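Long-range contacts in PhnB-like domain-containing protein (PDB 1U69), which is of unknown function but carries a PhnB-like domain of the glyoxalase clan and has been proposed as a potential drug-resistance protein: residues R139-A143 and I155-K160; T121-L125 and I150-E156. All coordinates share one frame; numbering follows the deposited sequence.

Contact 1. Residues R139-A143 and I155-K160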
loop_
_atom_site.group_PDB
_atom_site.type_symbol
_atom_site.label_atom_id
_atom_site.label_comp_id
_atom_site.label_asym_id
_atom_site.label_seq_id
_atom_site.Cartn_x
_atom_site.Cartn_y
_atom_site.Cartn_z
ATOM N N ARG A 139 10.987 25.009 -10.749
ATOM C CA ARG A 139 11.957 25.581 -9.810
ATOM C C ARG A 139 12.426 24.536 -8.813
ATOM O O ARG A 139 13.607 24.464 -8.516
ATOM C CB ARG A 139 11.381 26.782 -9.057
ATOM C CG ARG A 139 11.275 28.041 -9.865
ATOM C CD ARG A 139 10.959 29.277 -9.012
ATOM N NE ARG A 139 9.677 29.162 -8.316
ATOM C CZ ARG A 139 8.500 29.542 -8.817
ATOM N NH1 ARG A 139 8.399 30.066 -10.037
ATOM N NH2 ARG A 139 7.404 29.383 -8.088
ATOM N N ALA A 140 11.501 23.725 -8.308
ATOM C CA ALA A 140 11.828 22.665 -7.367
ATOM C C ALA A 140 12.738 21.633 -8.018
ATOM O O ALA A 140 13.719 21.202 -7.420
ATOM C CB ALA A 140 10.556 22.012 -6.854
ATOM N N PHE A 141 12.401 21.245 -9.249
ATOM C CA PHE A 141 13.188 20.288 -10.025
ATOM C C PHE A 141 14.605 20.782 -10.238
ATOM O O PHE A 141 15.566 20.037 -10.025
ATOM C CB PHE A 141 12.529 20.010 -11.379
ATOM C CG PHE A 141 12.994 18.724 -12.031
ATOM C CD1 PHE A 141 12.334 17.536 -11.788
ATOM C CD2 PHE A 141 14.087 18.715 -12.881
ATOM C CE1 PHE A 141 12.759 16.355 -12.384
ATOM C CE2 PHE A 141 14.514 17.543 -13.485
ATOM C CZ PHE A 141 13.847 16.366 -13.236
ATOM N N GLU A 142 14.732 22.039 -10.654
ATOM C CA GLU A 142 16.038 22.652 -10.855
ATOM C C GLU A 142 16.836 22.748 -9.551
ATOM O O GLU A 142 18.044 22.563 -9.568
ATOM C CB GLU A 142 15.883 24.031 -11.505
ATOM C CG GLU A 142 15.360 23.974 -12.938
ATOM C CD GLU A 142 16.137 23.008 -13.812
ATOM O OE1 GLU A 142 17.383 23.131 -13.821
ATOM O OE2 GLU A 142 15.529 22.132 -14.493
ATOM N N ALA A 143 16.167 22.983 -8.424
ATOM C CA ALA A 143 16.866 23.038 -7.133
ATOM C C ALA A 143 17.358 21.639 -6.697
ATOM O O ALA A 143 18.480 21.479 -6.204
ATOM C CB ALA A 143 15.971 23.652 -6.078
ATOM N N ILE A 155 14.308 23.144 -1.030
ATOM C CA ILE A 155 13.281 22.789 -1.996
ATOM C C ILE A 155 12.056 23.688 -1.819
ATOM O O ILE A 155 11.489 24.179 -2.798
ATOM C CB ILE A 155 12.896 21.289 -1.868
ATOM C CG1 ILE A 155 14.073 20.396 -2.294
ATOM C CG2 ILE A 155 11.652 20.975 -2.702
ATOM C CD1 ILE A 155 14.550 20.609 -3.737
ATOM N N GLU A 156 11.674 23.922 -0.571
ATOM C CA GLU A 156 10.482 24.700 -0.268
ATOM C C GLU A 156 10.649 26.156 -0.704
ATOM O O GLU A 156 9.703 26.769 -1.185
ATOM C CB GLU A 156 10.167 24.615 1.228
ATOM C CG GLU A 156 9.651 23.241 1.645
ATOM C CD GLU A 156 9.465 23.086 3.145
ATOM O OE1 GLU A 156 10.344 23.517 3.925
ATOM O OE2 GLU A 156 8.429 22.520 3.547
ATOM N N LYS A 157 11.867 26.680 -0.570
ATOM C CA LYS A 157 12.183 28.065 -0.931
ATOM C C LYS A 157 12.148 28.229 -2.451
ATOM O O LYS A 157 11.621 29.209 -2.971
ATOM C CB LYS A 157 13.569 28.454 -0.399
ATOM C CG LYS A 157 13.713 28.419 1.128
ATOM C CD LYS A 157 15.086 28.974 1.597
ATOM C CE LYS A 157 15.956 27.936 2.353
ATOM N NZ LYS A 157 17.258 27.641 1.659
ATOM N N ALA A 158 12.713 27.260 -3.163
ATOM C CA ALA A 158 12.714 27.286 -4.621
ATOM C C ALA A 158 11.288 27.188 -5.157
ATOM O O ALA A 158 10.911 27.925 -6.064
ATOM C CB ALA A 158 13.567 26.157 -5.173
ATOM N N PHE A 159 10.494 26.299 -4.566
ATOM C CA PHE A 159 9.110 26.101 -4.974
ATOM C C PHE A 159 8.289 27.375 -4.790
ATOM O O PHE A 159 7.497 27.740 -5.658
ATOM C CB PHE A 159 8.467 24.965 -4.176
ATOM C CG PHE A 159 7.092 24.616 -4.645
ATOM C CD1 PHE A 159 6.915 23.876 -5.807
ATOM C CD2 PHE A 159 5.969 25.064 -3.954
ATOM C CE1 PHE A 159 5.649 23.556 -6.264
ATOM C CE2 PHE A 159 4.697 24.750 -4.406
ATOM C CZ PHE A 159 4.535 23.992 -5.563
ATOM N N LYS A 160 8.495 28.033 -3.656
ATOM C CA LYS A 160 7.801 29.270 -3.327
ATOM C C LYS A 160 8.238 30.377 -4.280
ATOM O O LYS A 160 7.413 31.194 -4.695
ATOM C CB LYS A 160 8.090 29.665 -1.877
ATOM C CG LYS A 160 7.311 30.879 -1.385
ATOM C CD LYS A 160 7.242 30.916 0.135
ATOM C CE LYS A 160 6.161 29.980 0.666
ATOM N NZ LYS A 160 6.111 29.952 2.160
#
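The guanidinium of R139 takes hold of two consecutive backbone carbonyls at the C-terminal end of helix 152-159. R139 NE donates to A158 O over 2.9 Å, nearly in line with the C=O bond, though the hydrogen bond is bent at its hydrogen (141°). The second bond, from R139 NH2 to F159 O, also measures 2.9 Å and is straighter at the hydrogen (164°), but its donor stands above the carbonyl plane of F159. Both oxygens lie at the guanidinium edge, close to its plane, so the paired bonds fix how the flat group is turned. A bend at chi3 folds the end of the arginine over the helix terminus, where the carbonyls at the negative end of the helix dipole would be expected to favour a cation.

Below this polar grip the helices meet through small side chains. A143 CB abuts A158 CB at 3.6 Å, and I155 brings its CD1 methyl to 4.1 Å from the same A143 CB. On the flank, A140 CB reaches the edge of the F159 ring, 4.2 Å from F159 CD1; A128 of helix 123-129 also touches both residues. The segment axes approach to 8.1 Å and run at 142°, a spacing consistent with the small alanines between them. The arrangement is that of a roughly antiparallel helix pair with an alanine interface, with an arginine side chain hydrogen-bonded to the last carbonyls of the C-terminal helix.

Contact 2. Residues T121-L125 and I150-E156; sequences TPRVL and IDIATIE
Apolar contact between P122, V124 and L125 on one side and I150, I152, I155 and E156 on the other makes up this interface. P122, the N-cap residue of helix 123-129, lays its ring against two isoleucines: P122 CG comes 3.5 Å from I152 CG1 and 3.6 Å from I150 CG2. The ring thus sits where the loop turns into helix 152-159, touching the last loop side chain but one and the first of the helix.

L125 divides its two methyls between neighbours. L125 CD2 meets I150 CD1 at 3.8 Å, the two side chains crossing at about a right angle, whereas L125 CD1 rests 3.9 Å from I155 CD1. A chi1 of 178° sends CG toward the isoleucines, chi2 parts the methyls between them, and M144 of helix 134-144 packs on all three residues. V124 lies nearer the surface, its CG1 touching I152 CG2. V124 CG1 also lies 3.6 Å from E156 CG, and the extended glutamate chain runs past the valine at about a right angle, with E156 OE2 still 4.1 Å from V124 CG1.

Polar interactions lie within 150-156 or lead outward. D151 OD2 receives both T154 N, at 3.1 Å, and T154 OG1, at 2.8 Å; these donors approach from opposite faces of the carboxylate plane, each on the anti side. This N-cap pins the start of helix 152-159, while Q87 of helix 87-99 bonds to the backbone at I150 O and I152 N. Elsewhere R123 forms salt bridges to D85 and to D30 of the third subunit. The Asp-capped C-terminal helix thus packs by its N-terminal turn against the strand-to-helix turn after strand 117-122, the last strand of the second four-stranded sheet, consistent with a glyoxalase-clan domain extended by C-terminal helices.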
loop_
_atom_site.group_PDB
_atom_site.type_symbol
_atom_site.label_atom_id
_atom_site.label_comp_id
_atom_site.label_asym_id
_atom_site.label_seq_id
_atom_site.Cartn_x
_atom_site.Cartn_y
_atom_site.Cartn_z
ATOM N N THR A 121 13.603 10.292 -0.576
ATOM C CA THR A 121 12.869 11.342 -1.282
ATOM C C THR A 121 11.801 11.962 -0.388
ATOM O O THR A 121 10.745 11.381 -0.180
ATOM C CB THR A 121 12.195 10.742 -2.531
ATOM O OG1 THR A 121 13.176 10.089 -3.342
ATOM C CG2 THR A 121 11.598 11.826 -3.430
ATOM N N PRO A 122 12.064 13.145 0.149
ATOM C CA PRO A 122 11.050 13.819 0.965
ATOM C C PRO A 122 9.718 13.959 0.225
ATOM O O PRO A 122 9.715 14.291 -0.955
ATOM C CB PRO A 122 11.693 15.180 1.231
ATOM C CG PRO A 122 13.136 14.905 1.184
ATOM C CD PRO A 122 13.317 13.911 0.073
ATOM N N ARG A 123 8.595 13.678 0.891
ATOM C CA ARG A 123 7.294 13.851 0.247
ATOM C C ARG A 123 7.123 15.291 -0.278
ATOM O O ARG A 123 6.455 15.511 -1.283
ATOM C CB ARG A 123 6.154 13.508 1.214
ATOM C CG ARG A 123 5.925 12.021 1.381
ATOM C CD ARG A 123 4.474 11.633 1.765
ATOM N NE ARG A 123 4.308 10.183 1.943
ATOM C CZ ARG A 123 4.760 9.509 2.990
ATOM N NH1 ARG A 123 5.414 10.136 3.959
ATOM N NH2 ARG A 123 4.580 8.201 3.073
ATOM N N VAL A 124 7.730 16.244 0.417
ATOM C CA VAL A 124 7.731 17.659 0.005
ATOM C C VAL A 124 8.259 17.828 -1.435
ATOM O O VAL A 124 7.710 18.603 -2.233
ATOM C CB VAL A 124 8.573 18.524 1.005
ATOM C CG1 VAL A 124 8.859 19.928 0.441
ATOM C CG2 VAL A 124 7.880 18.621 2.348
ATOM N N LEU A 125 9.317 17.090 -1.769
ATOM C CA LEU A 125 9.918 17.140 -3.097
ATOM C C LEU A 125 9.019 16.517 -4.160
ATOM O O LEU A 125 8.807 17.097 -5.221
ATOM C CB LEU A 125 11.279 16.433 -3.081
ATOM C CG LEU A 125 12.046 16.353 -4.400
ATOM C CD1 LEU A 125 12.240 17.745 -4.995
ATOM C CD2 LEU A 125 13.368 15.652 -4.165
ATOM N N ILE A 150 18.806 15.286 -0.006
ATOM C CA ILE A 150 17.830 16.356 -0.225
ATOM C C ILE A 150 17.707 17.229 1.007
ATOM O O ILE A 150 17.453 16.714 2.096
ATOM C CB ILE A 150 16.442 15.796 -0.576
ATOM C CG1 ILE A 150 16.485 14.976 -1.876
ATOM C CG2 ILE A 150 15.410 16.932 -0.693
ATOM C CD1 ILE A 150 16.997 15.729 -3.096
ATOM N N ASP A 151 17.872 18.543 0.819
ATOM C CA ASP A 151 17.580 19.527 1.864
ATOM C C ASP A 151 16.198 20.117 1.625
ATOM O O ASP A 151 15.970 20.853 0.666
ATOM C CB ASP A 151 18.624 20.636 1.902
ATOM C CG ASP A 151 18.367 21.613 3.028
ATOM O OD1 ASP A 151 18.716 21.290 4.188
ATOM O OD2 ASP A 151 17.758 22.688 2.853
ATOM N N ILE A 152 15.268 19.750 2.495
ATOM C CA ILE A 152 13.853 20.058 2.323
ATOM C C ILE A 152 13.559 21.563 2.326
ATOM O O ILE A 152 12.754 22.044 1.532
ATOM C CB ILE A 152 13.020 19.346 3.410
ATOM C CG1 ILE A 152 13.063 17.825 3.192
ATOM C CG2 ILE A 152 11.564 19.839 3.386
ATOM C CD1 ILE A 152 12.545 16.986 4.349
ATOM N N ALA A 153 14.210 22.293 3.215
ATOM C CA ALA A 153 13.992 23.738 3.325
ATOM C C ALA A 153 14.340 24.469 2.028
ATOM O O ALA A 153 13.648 25.407 1.632
ATOM C CB ALA A 153 14.788 24.306 4.498
ATOM N N THR A 154 15.396 24.021 1.355
ATOM C CA THR A 154 15.836 24.643 0.111
ATOM C C THR A 154 14.835 24.365 -1.002
ATOM O O THR A 154 14.556 25.231 -1.830
ATOM C CB THR A 154 17.225 24.111 -0.287
ATOM O OG1 THR A 154 18.203 24.493 0.694
ATOM C CG2 THR A 154 17.709 24.749 -1.581
ATOM N N ILE A 155 14.308 23.144 -1.030
ATOM C CA ILE A 155 13.281 22.789 -1.996
ATOM C C ILE A 155 12.056 23.688 -1.819
ATOM O O ILE A 155 11.489 24.179 -2.798
ATOM C CB ILE A 155 12.896 21.289 -1.868
ATOM C CG1 ILE A 155 14.073 20.396 -2.294
ATOM C CG2 ILE A 155 11.652 20.975 -2.702
ATOM C CD1 ILE A 155 14.550 20.609 -3.737
ATOM N N GLU A 156 11.674 23.922 -0.571
ATOM C CA GLU A 156 10.482 24.700 -0.268
ATOM C C GLU A 156 10.649 26.156 -0.704
ATOM O O GLU A 156 9.703 26.769 -1.185
ATOM C CB GLU A 156 10.167 24.615 1.228
ATOM C CG GLU A 156 9.651 23.241 1.645
ATOM C CD GLU A 156 9.465 23.086 3.145
ATOM O OE1 GLU A 156 10.344 23.517 3.925
ATOM O OE2 GLU A 156 8.429 22.520 3.547
#

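Overall arrangement
Both contacts dock helix 152-159, the last helix of the chain, and they share I155 there, with their centres about 8 Å apart. Contact 2 ties the start of that helix to the end of strand 117-122 and to helix 123-129; contact 1 ties its far end to helix 134-144. The chemistry changes accordingly. Nearer the centre of the chain, contact 2 is the more buried of the two and joins isoleucine, leucine, valine and proline side chains, whereas contact 1, farther out, combines small alanines with an exposed arginine on backbone carbonyls. Together they illustrate how one terminal helix can be fastened onto two consecutive helices, by apolar packing inward and arginine-to-carbonyl hydrogen bonds at the outer end.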